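Local coordinates for GARP domain-containing protein (Trypanosoma brucei brucei TREU927, PDB 6XZ6) that acts as the trypanosome's receptor for the host complement regulator factor H and increases transmission of the parasite to tsetse flies, at residues E169-Q172 with E173-A177; S109-E112 with S113-G117. All coordinates share one frame; numbering follows the deposited sequence.

Contact 1: E169-Q172 with E173-A177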
ATOM      1  N   GLU A 169      16.811  -3.979   5.545  1.00 18.85           N
ATOM      2  CA  GLU A 169      16.244  -2.643   5.356  1.00 18.00           C
ATOM      3  C   GLU A 169      14.830  -2.755   4.766  1.00 19.58           C
ATOM      4  O   GLU A 169      13.966  -2.001   5.183  1.00 20.97           O
ATOM      5  CB  GLU A 169      17.188  -1.755   4.553  1.00 20.28           C
ATOM      6  CG  GLU A 169      16.661  -0.382   4.172  1.00 38.49           C
ATOM      7  CD  GLU A 169      17.198   0.062   2.823  1.00 72.38           C
ATOM      8  OE1 GLU A 169      16.745  -0.472   1.779  1.00 70.83           O
ATOM      9  OE2 GLU A 169      18.111   0.918   2.818  1.00 69.77           O
ATOM     10  N   TYR A 170      14.555  -3.749   3.916  1.00 14.48           N
ATOM     11  CA  TYR A 170      13.186  -3.975   3.428  1.00 14.67           C
ATOM     12  C   TYR A 170      12.266  -4.341   4.579  1.00 20.20           C
ATOM     13  O   TYR A 170      11.200  -3.754   4.675  1.00 22.36           O
ATOM     14  CB  TYR A 170      13.092  -5.029   2.308  1.00 15.62           C
ATOM     15  CG  TYR A 170      11.659  -5.288   1.895  1.00 16.39           C
ATOM     16  CD1 TYR A 170      10.951  -4.357   1.132  1.00 17.34           C
ATOM     17  CD2 TYR A 170      10.976  -6.408   2.350  1.00 17.45           C
ATOM     18  CE1 TYR A 170       9.606  -4.557   0.803  1.00 16.30           C
ATOM     19  CE2 TYR A 170       9.628  -6.607   2.048  1.00 18.55           C
ATOM     20  CZ  TYR A 170       8.943  -5.669   1.284  1.00 25.35           C
ATOM     21  OH  TYR A 170       7.620  -5.871   0.962  1.00 24.15           O
ATOM     22  N   LEU A 171      12.677  -5.249   5.475  1.00 15.59           N
ATOM     23  CA  LEU A 171      11.887  -5.596   6.665  1.00 14.55           C
ATOM     24  C   LEU A 171      11.562  -4.340   7.513  1.00 21.77           C
ATOM     25  O   LEU A 171      10.399  -4.137   7.870  1.00 24.74           O
ATOM     26  CB  LEU A 171      12.605  -6.665   7.530  1.00 13.81           C
ATOM     27  CG  LEU A 171      12.001  -6.988   8.914  1.00 16.57           C
ATOM     28  CD1 LEU A 171      10.578  -7.610   8.791  1.00 17.46           C
ATOM     29  CD2 LEU A 171      12.924  -7.875   9.726  1.00 11.15           C
ATOM     30  N   GLN A 172      12.568  -3.500   7.810  1.00 16.66           N
ATOM     31  CA  GLN A 172      12.376  -2.293   8.599  1.00 16.64           C
ATOM     32  C   GLN A 172      11.307  -1.396   7.974  1.00 21.64           C
ATOM     33  O   GLN A 172      10.384  -0.995   8.665  1.00 22.40           O
ATOM     34  CB  GLN A 172      13.711  -1.567   8.795  1.00 19.56           C
ATOM     35  CG  GLN A 172      14.745  -2.336   9.653  1.00 38.61           C
ATOM     36  CD  GLN A 172      16.136  -1.688   9.789  1.00 65.52           C
ATOM     37  OE1 GLN A 172      16.490  -0.671   9.142  1.00 57.63           O
ATOM     38  NE2 GLN A 172      16.974  -2.280  10.649  1.00 55.95           N
ATOM     39  N   GLU A 173      11.377  -1.168   6.655  1.00 19.20           N
ATOM     40  CA  GLU A 173      10.422  -0.368   5.857  1.00 17.88           C
ATOM     41  C   GLU A 173       9.063  -1.025   5.741  1.00 21.48           C
ATOM     42  O   GLU A 173       8.062  -0.309   5.740  1.00 22.41           O
ATOM     43  CB  GLU A 173      10.964  -0.082   4.435  1.00 19.20           C
ATOM     44  CG  GLU A 173      12.327   0.586   4.393  1.00 31.29           C
ATOM     45  CD  GLU A 173      12.386   2.095   4.408  1.00 70.54           C
ATOM     46  OE1 GLU A 173      13.137   2.651   3.571  1.00 71.33           O
ATOM     47  OE2 GLU A 173      11.721   2.719   5.272  1.00 75.59           O
ATOM     48  N   ALA A 174       9.012  -2.370   5.584  1.00 16.57           N
ATOM     49  CA  ALA A 174       7.753  -3.117   5.470  1.00 15.71           C
ATOM     50  C   ALA A 174       7.002  -3.090   6.783  1.00 24.70           C
ATOM     51  O   ALA A 174       5.775  -3.162   6.772  1.00 27.49           O
ATOM     52  CB  ALA A 174       8.019  -4.539   5.058  1.00 15.83           C
ATOM     53  N   ASN A 175       7.729  -2.985   7.918  1.00 22.24           N
ATOM     54  CA  ASN A 175       7.117  -2.891   9.243  1.00 23.30           C
ATOM     55  C   ASN A 175       6.418  -1.537   9.401  1.00 26.62           C
ATOM     56  O   ASN A 175       5.293  -1.512   9.866  1.00 29.09           O
ATOM     57  CB  ASN A 175       8.130  -3.160  10.370  1.00 24.73           C
ATOM     58  CG  ASN A 175       8.406  -4.628  10.631  1.00 39.52           C
ATOM     59  OD1 ASN A 175       7.627  -5.521  10.289  1.00 37.60           O
ATOM     60  ND2 ASN A 175       9.523  -4.920  11.264  1.00 21.47           N
ATOM     61  N   GLU A 176       7.035  -0.445   8.926  1.00 21.30           N
ATOM     62  CA  GLU A 176       6.459   0.900   8.909  1.00 21.25           C
ATOM     63  C   GLU A 176       5.234   0.942   7.999  1.00 25.63           C
ATOM     64  O   GLU A 176       4.249   1.577   8.348  1.00 25.67           O
ATOM     65  CB  GLU A 176       7.487   1.928   8.413  1.00 22.93           C
ATOM     66  CG  GLU A 176       8.104   2.759   9.518  1.00 46.10           C
ATOM     67  CD  GLU A 176       9.606   2.600   9.684  1.00 92.00           C
ATOM     68  OE1 GLU A 176      10.363   3.032   8.780  1.00 89.75           O
ATOM     69  OE2 GLU A 176      10.028   2.050  10.730  1.00 98.41           O
ATOM     70  N   ALA A 177       5.298   0.265   6.838  1.00 22.79           N
ATOM     71  CA  ALA A 177       4.229   0.205   5.845  1.00 22.86           C
ATOM     72  C   ALA A 177       3.056  -0.643   6.313  1.00 28.69           C
ATOM     73  O   ALA A 177       1.918  -0.308   6.000  1.00 29.99           O
ATOM     74  CB  ALA A 177       4.771  -0.322   4.542  1.00 23.77           C
TER
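Tyr170 and Ala174 meet one turn apart on helix 165-208, an α-helix in the elongated helical bundle of this receptor, and they form the tight side of the contact. The methyl group of Ala174 sits over one face of the phenol ring, offset toward its rim, in a CH-pi contact with CB 4.3 Å from the ring centroid. Tyr170 reaches that place because its CG is anti to the backbone N (chi1 177°), which swings the ring beside its own carbonyl and along the helix toward Ala174. The backbone of the same pair is joined by Ala174 N to Tyr170 O, 2.7 Å. Helix 148-161 packs here through Ala155, which touches both residues, while Tyr111 and Phe115 of helix 67-125 meet the tyrosine ring edge-to-face.

The loose side belongs to Gln172 and Glu176, both exposed. Gln172 stretches away from the next turn, and the backbone bond from Glu176 N to Gln172 O is weak at 3.4 Å. Glu169 and Glu173 form the flank facing helix 67-125, their OE1 atoms 5.1 Å apart. Tyr111 OH hydrogen-bonds to Glu169 OE1, and Lys33 of the factor H chain forms a salt bridge with Glu169 OE2. On a further flank Leu171 leans across the amide of Asn175, bringing Leu171 CD1 to 3.8 Å from Asn175 ND2.

Contact 2: S109-E112 with S113-G117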
ATOM      1  N   SER A 109       6.953   2.420  -4.557  1.00 21.15           N
ATOM      2  CA  SER A 109       7.836   3.046  -5.535  1.00 22.41           C
ATOM      3  C   SER A 109       9.308   2.731  -5.267  1.00 27.58           C
ATOM      4  O   SER A 109      10.049   2.456  -6.200  1.00 29.88           O
ATOM      5  CB  SER A 109       7.595   4.550  -5.585  1.00 25.42           C
ATOM      6  OG  SER A 109       8.734   5.194  -6.122  1.00 38.98           O
ATOM      7  N   GLU A 110       9.709   2.722  -4.002  1.00 24.51           N
ATOM      8  CA  GLU A 110      11.078   2.450  -3.556  1.00 24.56           C
ATOM      9  C   GLU A 110      11.555   1.045  -3.880  1.00 27.05           C
ATOM     10  O   GLU A 110      12.750   0.867  -4.156  1.00 27.84           O
ATOM     11  CB  GLU A 110      11.180   2.661  -2.035  1.00 25.11           C
ATOM     12  CG  GLU A 110      12.576   3.005  -1.538  1.00 42.86           C
ATOM     13  CD  GLU A 110      12.774   2.941  -0.032  1.00 69.47           C
ATOM     14  OE1 GLU A 110      11.767   2.964   0.715  1.00 50.96           O
ATOM     15  OE2 GLU A 110      13.942   2.831   0.406  1.00 67.61           O
ATOM     16  N   TYR A 111      10.638   0.044  -3.816  1.00 20.73           N
ATOM     17  CA  TYR A 111      11.003  -1.366  -3.971  1.00 18.49           C
ATOM     18  C   TYR A 111      10.446  -2.141  -5.160  1.00 20.08           C
ATOM     19  O   TYR A 111      11.048  -3.159  -5.486  1.00 19.48           O
ATOM     20  CB  TYR A 111      10.628  -2.129  -2.690  1.00 17.13           C
ATOM     21  CG  TYR A 111      11.440  -1.708  -1.490  1.00 17.42           C
ATOM     22  CD1 TYR A 111      12.746  -2.161  -1.314  1.00 19.88           C
ATOM     23  CD2 TYR A 111      10.917  -0.843  -0.539  1.00 17.69           C
ATOM     24  CE1 TYR A 111      13.505  -1.777  -0.212  1.00 18.90           C
ATOM     25  CE2 TYR A 111      11.683  -0.414   0.543  1.00 18.69           C
ATOM     26  CZ  TYR A 111      12.979  -0.886   0.701  1.00 24.50           C
ATOM     27  OH  TYR A 111      13.743  -0.517   1.775  1.00 28.73           O
ATOM     28  N   GLU A 112       9.314  -1.743  -5.771  1.00 16.30           N
ATOM     29  CA  GLU A 112       8.722  -2.588  -6.821  1.00 17.05           C
ATOM     30  C   GLU A 112       9.674  -2.901  -7.993  1.00 23.12           C
ATOM     31  O   GLU A 112       9.749  -4.066  -8.384  1.00 24.09           O
ATOM     32  CB  GLU A 112       7.379  -2.053  -7.329  1.00 18.61           C
ATOM     33  CG  GLU A 112       6.534  -3.086  -8.069  1.00 23.37           C
ATOM     34  CD  GLU A 112       6.857  -3.325  -9.530  1.00 48.34           C
ATOM     35  OE1 GLU A 112       6.532  -4.421 -10.038  1.00 62.61           O
ATOM     36  OE2 GLU A 112       7.442  -2.421 -10.170  1.00 43.48           O
ATOM     37  N   SER A 113      10.384  -1.901  -8.534  1.00 19.52           N
ATOM     38  CA  SER A 113      11.301  -2.082  -9.668  1.00 22.02           C
ATOM     39  C   SER A 113      12.522  -2.963  -9.327  1.00 28.92           C
ATOM     40  O   SER A 113      13.099  -3.627 -10.213  1.00 30.77           O
ATOM     41  CB  SER A 113      11.772  -0.727 -10.177  1.00 27.33           C
ATOM     42  OG  SER A 113      12.252   0.028  -9.076  1.00 45.91           O
ATOM     43  N   VAL A 114      12.918  -2.943  -8.043  1.00 23.33           N
ATOM     44  CA  VAL A 114      14.038  -3.724  -7.539  1.00 22.09           C
ATOM     45  C   VAL A 114      13.637  -5.210  -7.535  1.00 25.01           C
ATOM     46  O   VAL A 114      14.310  -6.005  -8.183  1.00 27.41           O
ATOM     47  CB  VAL A 114      14.571  -3.197  -6.161  1.00 23.49           C
ATOM     48  CG1 VAL A 114      15.632  -4.133  -5.562  1.00 21.78           C
ATOM     49  CG2 VAL A 114      15.120  -1.773  -6.299  1.00 23.57           C
ATOM     50  N   PHE A 115      12.531  -5.569  -6.858  1.00 17.75           N
ATOM     51  CA  PHE A 115      12.040  -6.946  -6.790  1.00 16.36           C
ATOM     52  C   PHE A 115      11.675  -7.501  -8.157  1.00 23.70           C
ATOM     53  O   PHE A 115      11.887  -8.685  -8.388  1.00 26.34           O
ATOM     54  CB  PHE A 115      10.867  -7.057  -5.835  1.00 16.32           C
ATOM     55  CG  PHE A 115      11.309  -6.982  -4.404  1.00 16.31           C
ATOM     56  CD1 PHE A 115      11.675  -8.132  -3.713  1.00 18.28           C
ATOM     57  CD2 PHE A 115      11.348  -5.763  -3.734  1.00 17.54           C
ATOM     58  CE1 PHE A 115      12.075  -8.062  -2.380  1.00 18.42           C
ATOM     59  CE2 PHE A 115      11.763  -5.692  -2.406  1.00 19.96           C
ATOM     60  CZ  PHE A 115      12.125  -6.839  -1.736  1.00 17.82           C
ATOM     61  N   SER A 116      11.144  -6.664  -9.056  1.00 20.01           N
ATOM     62  CA  SER A 116      10.823  -7.051 -10.430  1.00 21.50           C
ATOM     63  C   SER A 116      12.097  -7.369 -11.242  1.00 25.62           C
ATOM     64  O   SER A 116      12.112  -8.348 -11.962  1.00 27.38           O
ATOM     65  CB  SER A 116       9.977  -5.971 -11.113  1.00 26.31           C
ATOM     66  OG  SER A 116       8.669  -5.957 -10.561  1.00 30.96           O
ATOM     67  N   GLY A 117      13.148  -6.574 -11.072  1.00 21.53           N
ATOM     68  CA  GLY A 117      14.446  -6.762 -11.713  1.00 21.42           C
ATOM     69  C   GLY A 117      15.181  -7.984 -11.209  1.00 25.15           C
ATOM     70  O   GLY A 117      15.809  -8.690 -11.999  1.00 27.81           O
TER
HETATM   71  O   HOH W   1       9.381   0.704  -8.276  1.00 40.46           O
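Glu112 and Ser116, one turn apart on helix 67-125, carry the main polar contact between the two segments. Ser116 OG lies 2.7 Å from Glu112 OE1 and 3.1 Å from Glu112 O, with both oxygens within reach of its one proton. Glu112 gets there by a bend: CG is anti to the backbone N, and chi2 of -82° turns the carboxylate toward the next turn, where the serine sits. Arg24 of helix 4-61 ties the pair to the bundle, making a salt bridge to Glu112 OE1 through NE and a hydrogen bond to Ser116 OG through NH2.

The backbone is kinked at this point. Ser113 N and Val114 N lack the bonds to the residue four back, although Val114 N makes a weak one to Tyr111 O at 3.2 Å. A water takes up part of the break, accepting from Ser113 N at 2.8 Å and donating to Ser109 O. Regular bonding resumes with a nearly straight bond (173°) from Phe115 N to Tyr111 O at 3.1 Å.

On the buried flank Tyr111 and Phe115 lie side by side and point the same way. The edge of the phenylalanine ring comes up to the tyrosine stem, with Phe115 CE2 3.8 Å from Tyr111 CB, and Tyr111 O lies near the plane of the Phe115 ring at that edge. Leu23 of helix 4-61 touches both aromatics.

Sharing Arg24 should help stabilise the negative charge of Glu112, and the water gives Ser113 N an acceptor where the helix bends.

Contacts 1 and 2 lie on neighbouring helices, 165-208 and 67-125, with centres about 14 Å apart, and they touch directly. Each is partly buried, with an aromatic core side and a polar flank: Tyr170 of contact 1 and the Tyr111-Phe115 pair of contact 2 pack into a shared interior next to helix 4-61. Contact 1 keeps regular helical bonding, whereas contact 2 is kinked and bridged by water. Their polar flanks differ too. Contact 2 reinforces its turn with a carboxylate-hydroxyl pair, but the glutamates of contact 1 turn to helix 67-125, and Glu169 also to factor H. Where the helices meet, Glu173 OE1 comes 3.2 Å from Glu110 OE1. Both contacts reach bound factor H.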